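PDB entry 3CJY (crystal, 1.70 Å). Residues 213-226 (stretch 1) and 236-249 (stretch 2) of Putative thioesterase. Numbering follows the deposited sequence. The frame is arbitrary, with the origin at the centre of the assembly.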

ATOM      1  N   GLY A 213      -7.830  -1.703  13.748  1.00 13.86           N
ATOM      2  CA  GLY A 213      -7.956  -1.701  15.196  1.00 15.35           C
ATOM      3  C   GLY A 213      -6.767  -2.293  15.890  1.00 14.34           C
ATOM      4  O   GLY A 213      -5.962  -2.955  15.283  1.00 17.72           O
ATOM      5  N   ALA A 214      -6.648  -1.990  17.162  1.00 15.06           N
ATOM      6  CA  ALA A 214      -5.523  -2.454  17.951  1.00 15.24           C
ATOM      7  C   ALA A 214      -6.023  -3.529  18.856  1.00 15.09           C
ATOM      8  O   ALA A 214      -7.230  -3.816  18.933  1.00 16.79           O
ATOM      9  CB  ALA A 214      -4.925  -1.337  18.763  1.00 15.24           C
ATOM     10  N   ALA A 215      -5.103  -4.092  19.606  1.00 13.22           N
ATOM     11  CA  ALA A 215      -5.465  -5.146  20.544  1.00 12.81           C
ATOM     12  C   ALA A 215      -4.552  -5.117  21.738  1.00 11.90           C
ATOM     13  O   ALA A 215      -3.469  -4.488  21.732  1.00 13.34           O
ATOM     14  CB  ALA A 215      -5.360  -6.525  19.848  1.00 13.22           C
ATOM     15  N   ALA A 216      -5.007  -5.792  22.775  1.00 12.25           N
ATOM     16  CA  ALA A 216      -4.254  -5.969  24.005  1.00 12.57           C
ATOM     17  C   ALA A 216      -3.047  -6.874  23.689  1.00 12.10           C
ATOM     18  O   ALA A 216      -2.975  -7.500  22.625  1.00 14.64           O
ATOM     19  CB  ALA A 216      -5.165  -6.637  25.070  1.00 12.99           C
ATOM     20  N   PRO A 217      -2.095  -6.982  24.628  1.00 13.29           N
ATOM     21  CA  PRO A 217      -0.959  -7.893  24.400  1.00 13.68           C
ATOM     22  C   PRO A 217      -1.381  -9.321  24.089  1.00 14.41           C
ATOM     23  O   PRO A 217      -2.365  -9.843  24.611  1.00 14.84           O
ATOM     24  CB  PRO A 217      -0.163  -7.820  25.727  1.00 13.09           C
ATOM     25  CG  PRO A 217      -0.598  -6.507  26.355  1.00 13.00           C
ATOM     26  CD  PRO A 217      -2.018  -6.318  25.919  1.00 12.50           C
ATOM     27  N   GLY A 218      -0.591  -9.934  23.216  1.00 14.17           N
ATOM     28  CA  GLY A 218      -0.788 -11.303  22.837  1.00 14.67           C
ATOM     29  C   GLY A 218      -0.222 -11.678  21.493  1.00 14.15           C
ATOM     30  O   GLY A 218       0.596 -10.978  20.929  1.00 14.41           O
ATOM     31  N   TRP A 219      -0.656 -12.839  21.058  1.00 13.02           N
ATOM     32  CA  TRP A 219      -0.270 -13.405  19.779  1.00 13.40           C
ATOM     33  C   TRP A 219      -0.929 -12.683  18.621  1.00 13.05           C
ATOM     34  O   TRP A 219      -2.080 -12.249  18.695  1.00 13.80           O
ATOM     35  CB  TRP A 219      -0.653 -14.871  19.695  1.00 12.84           C
ATOM     36  CG  TRP A 219       0.142 -15.748  20.582  1.00 14.76           C
ATOM     37  CD1 TRP A 219      -0.233 -16.280  21.767  1.00 16.75           C
ATOM     38  CD2 TRP A 219       1.483 -16.192  20.341  1.00 14.93           C
ATOM     39  NE1 TRP A 219       0.805 -17.044  22.305  1.00 16.12           N
ATOM     40  CE2 TRP A 219       1.866 -16.991  21.440  1.00 16.35           C
ATOM     41  CE3 TRP A 219       2.404 -15.984  19.299  1.00 14.15           C
ATOM     42  CZ2 TRP A 219       3.114 -17.621  21.502  1.00 15.67           C
ATOM     43  CZ3 TRP A 219       3.646 -16.559  19.382  1.00 14.80           C
ATOM     44  CH2 TRP A 219       3.995 -17.380  20.474  1.00 16.81           C
ATOM     45  N   CYS A 220      -0.145 -12.548  17.573  1.00 12.77           N
ATOM     46  CA  CYS A 220      -0.619 -11.950  16.327  1.00 12.70           C
ATOM     47  C   CYS A 220      -0.391 -12.964  15.193  1.00 12.30           C
ATOM     48  O   CYS A 220       0.722 -13.517  15.077  1.00 11.79           O
ATOM     49  CB  CYS A 220       0.140 -10.659  16.088  1.00 13.73           C
ATOM     50  SG  CYS A 220      -0.220  -9.896  14.469  1.00 16.86           S
ATOM     51  N   LEU A 221      -1.437 -13.264  14.420  1.00 11.91           N
ATOM     52  CA  LEU A 221      -1.272 -14.089  13.229  1.00 11.94           C
ATOM     53  C   LEU A 221      -0.807 -13.144  12.115  1.00 13.47           C
ATOM     54  O   LEU A 221      -1.551 -12.249  11.686  1.00 13.15           O
ATOM     55  CB  LEU A 221      -2.558 -14.787  12.833  1.00 13.07           C
ATOM     56  CG  LEU A 221      -2.376 -15.700  11.633  1.00 12.53           C
ATOM     57  CD1 LEU A 221      -1.323 -16.794  11.866  1.00 11.11           C
ATOM     58  CD2 LEU A 221      -3.736 -16.281  11.249  1.00 15.69           C
ATOM     59  N   CYS A 222       0.408 -13.430  11.633  1.00 12.52           N
ATOM     60  CA  CYS A 222       1.095 -12.680  10.574  1.00 13.52           C
ATOM     61  C   CYS A 222       0.903 -13.537   9.311  1.00 13.14           C
ATOM     62  O   CYS A 222       1.586 -14.533   9.069  1.00 14.28           O
ATOM     63  CB  CYS A 222       2.558 -12.453  10.941  1.00 13.34           C
ATOM     64  SG  CYS A 222       3.506 -11.670   9.634  1.00 15.71           S
ATOM     65  N   ASP A 223      -0.089 -13.126   8.532  1.00 13.60           N
ATOM     66  CA  ASP A 223      -0.603 -13.894   7.396  1.00 13.45           C
ATOM     67  C   ASP A 223      -0.216 -13.243   6.073  1.00 14.40           C
ATOM     68  O   ASP A 223      -0.848 -12.289   5.649  1.00 13.31           O
ATOM     69  CB  ASP A 223      -2.142 -13.894   7.634  1.00 13.90           C
ATOM     70  CG  ASP A 223      -2.937 -14.693   6.629  1.00 16.26           C
ATOM     71  OD1 ASP A 223      -2.356 -15.469   5.867  1.00 13.42           O
ATOM     72  OD2 ASP A 223      -4.183 -14.512   6.645  1.00 16.86           O
HETATM   73  N   MSE A 224       0.814 -13.810   5.447  1.00 12.85           N
HETATM   74  CA  MSE A 224       1.527 -13.255   4.303  1.00 12.41           C
HETATM   75  C   MSE A 224       1.445 -14.012   3.023  1.00 12.30           C
HETATM   76  O   MSE A 224       1.342 -15.251   2.981  1.00 11.27           O
HETATM   77  CB  MSE A 224       3.038 -13.141   4.666  1.00 11.84           C
HETATM   78  CG  MSE A 224       3.323 -12.291   5.882  1.00 12.87           C
HETATM   79 SE   MSE A 224       5.123 -12.094   6.445  0.75 10.64          SE
HETATM   80  CE  MSE A 224       5.311 -13.848   7.201  1.00 14.05           C
ATOM     81  N   ILE A 225       1.490 -13.249   1.937  1.00 12.38           N
ATOM     82  CA  ILE A 225       1.589 -13.835   0.612  1.00 12.81           C
ATOM     83  C   ILE A 225       2.578 -13.035  -0.231  1.00 12.44           C
ATOM     84  O   ILE A 225       2.627 -11.792  -0.166  1.00 12.02           O
ATOM     85  CB  ILE A 225       0.175 -13.935  -0.109  1.00 12.74           C
ATOM     86  CG1 ILE A 225       0.279 -14.705  -1.415  1.00 14.62           C
ATOM     87  CG2 ILE A 225      -0.383 -12.518  -0.341  1.00 12.01           C
ATOM     88  CD1 ILE A 225      -1.063 -15.158  -2.002  1.00 14.10           C
ATOM     89  N   ILE A 226       3.355 -13.750  -1.033  1.00 11.86           N
ATOM     90  CA  ILE A 226       4.195 -13.139  -2.091  1.00 12.87           C
ATOM     91  C   ILE A 226       3.556 -13.642  -3.388  1.00 12.35           C
ATOM     92  O   ILE A 226       3.708 -14.792  -3.775  1.00 12.91           O
ATOM     93  CB  ILE A 226       5.679 -13.629  -2.053  1.00 13.83           C
ATOM     94  CG1 ILE A 226       6.315 -13.373  -0.695  1.00 14.77           C
ATOM     95  CG2 ILE A 226       6.432 -12.935  -3.143  1.00 13.14           C
ATOM     96  CD1 ILE A 226       6.393 -11.892  -0.295  1.00 13.26           C
TER
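Stretch 2, residues 236-249: GQVTLWDQSGRLLA

Stretch 2 opens in an extended strand that is already under way at Gly236 and runs through the residues about Val238 to Leu240, antiparallel to the strand of stretch 1 beginning near Cys220. Their axes approach to 4.7 Å, and their N-to-C directions differ by 163°. A type I turn from Asp242 to Gly245 then reverses the chain, and Leu247 to Ala249 form a further strand that pairs back on the first, with Leu240 N donating to Ala249 O at 2.8 Å. The contact between the two stretches buries 905 Å², both sides summed.

Three hydrogen-bonded backbone pairs set the register. Leu221 N donates to Trp241 O (2.8 Å) and Trp241 N to Leu221 O (2.9 Å); Asp223 N to Thr239 O and Thr239 N to Asp223 O both measure 2.9 Å; Ile225 N to Gln237 O is 2.9 Å and Gln237 N to Ile225 O 3.0 Å. Between them lie the non-hydrogen-bonded pairs Cys222–Leu240 and Met224–Val238, the latter with CA atoms only 4.4 Å apart. Here CA-H...O contacts supplement the ladder, as from Val238 CA to Asp223 O (3.4 Å) and Met224 CA to Gln237 O (3.3 Å). A separate backbone bond joins Gly213 N to Leu248 O at 3.1 Å, bringing the start of stretch 1 against the second strand.

Apolar packing occupies the face bearing Cys222, Met224, Val238 and Leu240. Val238 CG2 lies 3.6 Å from Met224 CG, in a selenomethionine whose end leads away, and 4.0 Å from Cys222 SG. Leu240 CD2 approaches Cys222 CB at 4.1 Å. On the face bearing Leu221 and Trp241, Trp241 CD1 packs 3.7 Å from Leu221 CD2. Gly236 fits beside Ile226, its CA 3.8 Å from Ile226 CD1; an ideal CB on the glycine would clash with that methyl, at 2.9 Å. Farther along, Leu248 CD1 meets Ala215 CB at 4.0 Å.

Polar side chains add anchors. On the face shared by Leu221, Asp223, Thr239 and Trp241, the indole Trp241 NE1 donates to Asp223 OD2 (3.0 Å), a diagonal bond between adjacent hydrogen-bonded pairs. Beyond the turn, Arg246 reaches back so that NH1 (3.0 Å) and NH2 (2.8 Å) both donate to Ala214 O, which lies at the guanidinium edge. The turn itself is braced by Asp242 OD1, which accepts from Ser244 N and Arg246 N, each at 2.9 Å.

Two waters join Trp219 to Gln243. One donates to Trp219 O (2.7 Å) and accepts from Gln243 N (3.1 Å); the other accepts from Trp219 N (2.9 Å) and donates to Gln243 OE1 (2.8 Å).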

ATOM      1  N   GLY A 236       4.675  -8.151  -1.846  1.00 13.41           N
ATOM      2  CA  GLY A 236       4.013  -8.929  -0.812  1.00 12.51           C
ATOM      3  C   GLY A 236       2.932  -8.134  -0.118  1.00 13.17           C
ATOM      4  O   GLY A 236       2.955  -6.912  -0.046  1.00 13.12           O
ATOM      5  N   GLN A 237       1.992  -8.905   0.418  1.00 12.98           N
ATOM      6  CA  GLN A 237       0.886  -8.417   1.208  1.00 12.55           C
ATOM      7  C   GLN A 237       0.779  -9.249   2.483  1.00 11.28           C
ATOM      8  O   GLN A 237       1.059 -10.468   2.508  1.00 12.45           O
ATOM      9  CB  GLN A 237      -0.406  -8.534   0.426  1.00 13.29           C
ATOM     10  CG  GLN A 237      -0.482  -7.557  -0.769  1.00 13.79           C
ATOM     11  CD  GLN A 237       0.247  -8.037  -1.978  1.00 15.02           C
ATOM     12  OE1 GLN A 237       0.123  -9.190  -2.327  1.00 17.02           O
ATOM     13  NE2 GLN A 237       0.991  -7.145  -2.644  1.00 17.35           N
ATOM     14  N   VAL A 238       0.311  -8.565   3.504  1.00 11.69           N
ATOM     15  CA  VAL A 238       0.156  -9.156   4.868  1.00 12.88           C
ATOM     16  C   VAL A 238      -1.107  -8.677   5.559  1.00 13.26           C
ATOM     17  O   VAL A 238      -1.535  -7.528   5.380  1.00 12.85           O
ATOM     18  CB  VAL A 238       1.378  -8.850   5.780  1.00 12.52           C
ATOM     19  CG1 VAL A 238       1.604  -7.327   5.949  1.00 12.78           C
ATOM     20  CG2 VAL A 238       1.278  -9.548   7.123  1.00 11.97           C
ATOM     21  N   THR A 239      -1.738  -9.605   6.269  1.00 12.48           N
ATOM     22  CA  THR A 239      -2.872  -9.304   7.152  1.00 12.18           C
ATOM     23  C   THR A 239      -2.412  -9.739   8.537  1.00 12.41           C
ATOM     24  O   THR A 239      -1.803 -10.813   8.703  1.00 12.65           O
ATOM     25  CB  THR A 239      -4.158 -10.041   6.756  1.00 12.15           C
ATOM     26  OG1 THR A 239      -4.540  -9.707   5.420  1.00 13.09           O
ATOM     27  CG2 THR A 239      -5.321  -9.715   7.698  1.00 12.59           C
ATOM     28  N   LEU A 240      -2.650  -8.844   9.481  1.00 12.33           N
ATOM     29  CA  LEU A 240      -2.356  -9.034  10.891  1.00 11.86           C
ATOM     30  C   LEU A 240      -3.661  -9.225  11.655  1.00 12.31           C
ATOM     31  O   LEU A 240      -4.543  -8.339  11.694  1.00 13.08           O
ATOM     32  CB  LEU A 240      -1.567  -7.855  11.441  1.00 14.03           C
ATOM     33  CG  LEU A 240      -0.231  -7.561  10.740  1.00 13.70           C
ATOM     34  CD1 LEU A 240       0.415  -6.298  11.362  1.00 14.68           C
ATOM     35  CD2 LEU A 240       0.719  -8.757  10.860  1.00 13.50           C
ATOM     36  N   TRP A 241      -3.791 -10.418  12.234  1.00 11.76           N
ATOM     37  CA  TRP A 241      -4.929 -10.764  13.040  1.00 12.00           C
ATOM     38  C   TRP A 241      -4.561 -10.947  14.499  1.00 12.10           C
ATOM     39  O   TRP A 241      -3.409 -11.304  14.840  1.00 12.72           O
ATOM     40  CB  TRP A 241      -5.544 -12.096  12.573  1.00 12.56           C
ATOM     41  CG  TRP A 241      -5.664 -12.320  11.108  1.00 12.75           C
ATOM     42  CD1 TRP A 241      -4.684 -12.797  10.267  1.00 14.59           C
ATOM     43  CD2 TRP A 241      -6.862 -12.200  10.306  1.00 12.62           C
ATOM     44  NE1 TRP A 241      -5.184 -12.927   8.996  1.00 12.67           N
ATOM     45  CE2 TRP A 241      -6.515 -12.563   8.994  1.00 12.74           C
ATOM     46  CE3 TRP A 241      -8.179 -11.753  10.564  1.00 14.25           C
ATOM     47  CZ2 TRP A 241      -7.436 -12.538   7.945  1.00 13.11           C
ATOM     48  CZ3 TRP A 241      -9.096 -11.747   9.497  1.00 13.60           C
ATOM     49  CH2 TRP A 241      -8.708 -12.109   8.216  1.00 13.01           C
ATOM     50  N   ASP A 242      -5.548 -10.794  15.396  1.00 13.26           N
ATOM     51  CA  ASP A 242      -5.320 -11.206  16.785  1.00 13.36           C
ATOM     52  C   ASP A 242      -5.488 -12.711  16.915  1.00 13.76           C
ATOM     53  O   ASP A 242      -5.637 -13.428  15.920  1.00 15.53           O
ATOM     54  CB  ASP A 242      -6.145 -10.447  17.828  1.00 13.91           C
ATOM     55  CG  ASP A 242      -7.617 -10.742  17.789  1.00 15.19           C
ATOM     56  OD1 ASP A 242      -8.053 -11.605  17.005  1.00 14.10           O
ATOM     57  OD2 ASP A 242      -8.323 -10.081  18.595  1.00 15.46           O
ATOM     58  N   GLN A 243      -5.513 -13.218  18.135  1.00 13.25           N
ATOM     59  CA  GLN A 243      -5.593 -14.676  18.301  1.00 13.40           C
ATOM     60  C   GLN A 243      -7.012 -15.242  18.113  1.00 14.55           C
ATOM     61  O   GLN A 243      -7.231 -16.441  18.004  1.00 16.22           O
ATOM     62  CB  GLN A 243      -5.027 -15.080  19.685  1.00 13.25           C
ATOM     63  CG  GLN A 243      -4.872 -16.583  19.880  1.00 14.92           C
ATOM     64  CD  GLN A 243      -4.330 -16.970  21.251  1.00 13.04           C
ATOM     65  OE1 GLN A 243      -3.703 -16.170  21.926  1.00 18.19           O
ATOM     66  NE2 GLN A 243      -4.591 -18.212  21.672  1.00 13.75           N
ATOM     67  N   SER A 244      -7.969 -14.338  18.019  1.00 14.55           N
ATOM     68  CA  SER A 244      -9.377 -14.674  17.950  1.00 14.59           C
ATOM     69  C   SER A 244     -10.054 -14.405  16.632  1.00 14.94           C
ATOM     70  O   SER A 244     -11.283 -14.405  16.575  1.00 17.91           O
ATOM     71  CB  SER A 244     -10.132 -13.899  19.040  1.00 14.74           C
ATOM     72  OG  SER A 244      -9.563 -14.188  20.298  1.00 16.38           O
ATOM     73  N   GLY A 245      -9.274 -14.116  15.606  1.00 16.24           N
ATOM     74  CA  GLY A 245      -9.813 -13.915  14.289  1.00 15.27           C
ATOM     75  C   GLY A 245     -10.207 -12.504  13.930  1.00 15.62           C
ATOM     76  O   GLY A 245     -10.809 -12.293  12.862  1.00 15.06           O
ATOM     77  N   ARG A 246      -9.822 -11.527  14.758  1.00 13.27           N
ATOM     78  CA  ARG A 246     -10.137 -10.116  14.439  1.00 12.74           C
ATOM     79  C   ARG A 246      -9.005  -9.549  13.649  1.00 13.73           C
ATOM     80  O   ARG A 246      -7.828  -9.743  13.991  1.00 12.40           O
ATOM     81  CB  ARG A 246     -10.391  -9.308  15.691  1.00 12.81           C
ATOM     82  CG  ARG A 246     -10.691  -7.815  15.385  1.00 12.38           C
ATOM     83  CD  ARG A 246     -11.237  -7.017  16.594  1.00 15.82           C
ATOM     84  NE  ARG A 246     -10.350  -7.001  17.740  1.00 16.08           N
ATOM     85  CZ  ARG A 246      -9.490  -6.029  18.040  1.00 18.94           C
ATOM     86  NH1 ARG A 246      -9.370  -4.983  17.258  1.00 15.68           N
ATOM     87  NH2 ARG A 246      -8.715  -6.141  19.120  1.00 21.47           N
ATOM     88  N   LEU A 247      -9.366  -8.875  12.552  1.00 13.21           N
ATOM     89  CA  LEU A 247      -8.402  -8.245  11.682  1.00 12.69           C
ATOM     90  C   LEU A 247      -7.998  -6.882  12.278  1.00 13.42           C
ATOM     91  O   LEU A 247      -8.844  -6.029  12.557  1.00 14.17           O
ATOM     92  CB  LEU A 247      -8.972  -8.113  10.276  1.00 13.74           C
ATOM     93  CG  LEU A 247      -8.063  -7.589   9.166  1.00 14.02           C
ATOM     94  CD1 LEU A 247      -8.625  -8.022   7.780  1.00 15.41           C
ATOM     95  CD2 LEU A 247      -7.815  -6.116   9.211  1.00 16.96           C
ATOM     96  N   LEU A 248      -6.712  -6.755  12.550  1.00 13.28           N
ATOM     97  CA  LEU A 248      -6.138  -5.538  13.141  1.00 13.02           C
ATOM     98  C   LEU A 248      -5.619  -4.585  12.086  1.00 14.68           C
ATOM     99  O   LEU A 248      -5.833  -3.344  12.119  1.00 12.85           O
ATOM    100  CB  LEU A 248      -5.031  -5.947  14.133  1.00 14.60           C
ATOM    101  CG  LEU A 248      -5.427  -6.928  15.213  1.00 13.00           C
ATOM    102  CD1 LEU A 248      -4.181  -7.223  16.111  1.00 13.06           C
ATOM    103  CD2 LEU A 248      -6.638  -6.437  16.033  1.00 13.48           C
ATOM    104  N   ALA A 249      -4.844  -5.145  11.157  1.00 13.59           N
ATOM    105  CA  ALA A 249      -4.257  -4.333  10.110  1.00 13.85           C
ATOM    106  C   ALA A 249      -3.906  -5.126   8.897  1.00 13.78           C
ATOM    107  O   ALA A 249      -3.934  -6.379   8.921  1.00 13.57           O
ATOM    108  CB  ALA A 249      -2.984  -3.634  10.647  1.00 13.79           C
TER
HETATM  109  O   HOH W   1      -4.098 -11.580  20.379  1.00 14.05           O
HETATM  110  O   HOH W   2      -3.180 -13.489  22.338  1.00 16.48           O